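PDB 2CAK: rusticyanin from Thiobacillus ferrooxidans, which is a periplasmic blue copper protein that carries electrons from cytochrome c552 to the A-type oxidase, using a single bound copper ion. Local coordinates for residues Y135-I139 / P140-A144. Numbering follows the deposited sequence.
Sequences YVCQI and PGHAA. With CU1 (copper (I) ion), chain B.
Ile139 lays its CG2 methyl over one face of the His142 imidazole, a CH-pi contact with the carbon 3.7 Å from the ring centroid and only 12° off the ring normal. The two side chains run side by side and point the same way. Ile139 CG1, beside the backbone N, continues in an extended chain (chi2 179°) that brings Ile139 CD1 to 3.7 Å from His142 CE1, next to the metal.

The backbone repeats this pairing, for His142 N donates to Ile139 O over 3.0 Å in a nearly straight bond (171°), with the donor tilted from the carbonyl plane. The chain turns through Pro140 and Gly141 at the start of 140-144; Gly141 has a positive phi, at which a CB would be jammed against the preceding carbonyl oxygen.

This is the ligand loop of a cupredoxin, joining strand 131-136 to strand 148-153 and carrying Cys137, His142 and Met147 of the blue copper site; His84 comes from a distant part of the chain. Cys137 SG binds the copper at 2.2 Å, while His142 ND1 binds it at 2.1 Å. The thiolate also accepts a hydrogen bond from Ile139 N, 3.4 Å from SG, which probably draws off some of its electron density and helps tune the site.

Behind the ligands, one water donates to the carbonyl oxygens of Cys137 and Ile139 and accepts from Ala143 N, tying both limbs of the loop together. Ala143 CB rests 3.7 Å from Cys137 O, and Phe50 meets the His142 ring edge-to-face.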
loop_
_atom_site.group_PDB
_atom_site.type_symbol
_atom_site.label_atom_id
_atom_site.label_comp_id
_atom_site.label_asym_id
_atom_site.label_seq_id
_atom_site.Cartn_x
_atom_site.Cartn_y
_atom_site.Cartn_z
ATOM N N TYR A 135 0.595 0.584 7.326
ATOM C CA TYR A 135 1.273 0.786 6.046
ATOM C C TYR A 135 1.499 2.300 5.894
ATOM O O TYR A 135 0.594 3.083 6.156
ATOM C CB TYR A 135 0.510 0.185 4.859
ATOM C CG TYR A 135 -0.926 0.607 4.622
ATOM C CD1 TYR A 135 -1.997 0.025 5.294
ATOM C CD2 TYR A 135 -1.229 1.605 3.720
ATOM C CE1 TYR A 135 -3.301 0.419 5.083
ATOM C CE2 TYR A 135 -2.534 1.987 3.481
ATOM C CZ TYR A 135 -3.557 1.401 4.160
ATOM O OH TYR A 135 -4.857 1.824 3.918
ATOM N N VAL A 136 2.734 2.665 5.504
ATOM C CA VAL A 136 3.188 4.037 5.492
ATOM C C VAL A 136 3.987 4.306 4.241
ATOM O O VAL A 136 4.599 3.393 3.677
ATOM C CB VAL A 136 3.999 4.415 6.761
ATOM C CG1 VAL A 136 3.324 3.986 8.042
ATOM C CG2 VAL A 136 5.416 3.850 6.728
ATOM N N CYS A 137 4.072 5.550 3.834
ATOM C CA CYS A 137 5.024 6.044 2.869
ATOM C C CYS A 137 6.215 6.699 3.621
ATOM O O CYS A 137 5.975 7.398 4.620
ATOM C CB CYS A 137 4.406 7.069 1.940
ATOM S SG CYS A 137 5.567 7.794 0.731
ATOM N N GLN A 138 7.429 6.451 3.110
ATOM C CA GLN A 138 8.628 6.999 3.746
ATOM C C GLN A 138 9.094 8.343 3.202
ATOM O O GLN A 138 10.079 8.881 3.738
ATOM C CB GLN A 138 9.804 5.998 3.658
ATOM C CG GLN A 138 9.591 4.786 4.534
ATOM C CD GLN A 138 10.927 4.039 4.633
ATOM O OE1 GLN A 138 11.393 3.192 3.870
ATOM N NE2 GLN A 138 11.605 4.532 5.644
ATOM N N ILE A 139 8.459 8.895 2.172
ATOM C CA ILE A 139 8.905 10.206 1.709
ATOM C C ILE A 139 8.778 11.189 2.838
ATOM O O ILE A 139 7.691 11.222 3.454
ATOM C CB ILE A 139 8.140 10.712 0.488
ATOM C CG1 ILE A 139 8.431 9.876 -0.765
ATOM C CG2 ILE A 139 8.492 12.178 0.197
ATOM C CD1 ILE A 139 7.676 10.326 -2.032
ATOM N N PRO A 140 9.803 11.956 3.177
ATOM C CA PRO A 140 9.655 12.899 4.330
ATOM C C PRO A 140 8.432 13.773 4.257
ATOM O O PRO A 140 8.114 14.383 3.240
ATOM C CB PRO A 140 10.964 13.722 4.232
ATOM C CG PRO A 140 11.961 12.693 3.722
ATOM C CD PRO A 140 11.166 11.945 2.654
ATOM N N GLY A 141 7.668 13.777 5.338
ATOM C CA GLY A 141 6.459 14.534 5.477
ATOM C C GLY A 141 5.183 13.813 5.141
ATOM O O GLY A 141 4.114 14.246 5.557
ATOM N N HIS A 142 5.220 12.734 4.339
ATOM C CA HIS A 142 3.976 12.196 3.829
ATOM C C HIS A 142 3.180 11.458 4.913
ATOM O O HIS A 142 1.966 11.706 5.007
ATOM C CB HIS A 142 4.245 11.286 2.621
ATOM C CG HIS A 142 4.586 12.048 1.373
ATOM N ND1 HIS A 142 4.600 11.440 0.134
ATOM C CD2 HIS A 142 4.916 13.362 1.220
ATOM C CE1 HIS A 142 4.943 12.402 -0.728
ATOM N NE2 HIS A 142 5.138 13.573 -0.110
ATOM N N ALA A 143 3.812 10.569 5.669
ATOM C CA ALA A 143 3.114 9.939 6.780
ATOM C C ALA A 143 2.575 10.936 7.814
ATOM O O ALA A 143 1.487 10.720 8.361
ATOM C CB ALA A 143 3.977 8.844 7.413
ATOM N N ALA A 144 3.375 11.948 8.075
ATOM C CA ALA A 144 2.982 12.985 9.028
ATOM C C ALA A 144 1.737 13.733 8.596
ATOM O O ALA A 144 1.003 14.287 9.421
ATOM C CB ALA A 144 4.139 13.948 9.233
HETATM CU CU CU1 B . 4.419 9.414 -0.293
HETATM O O HOH W 1 6.715 9.830 5.512
#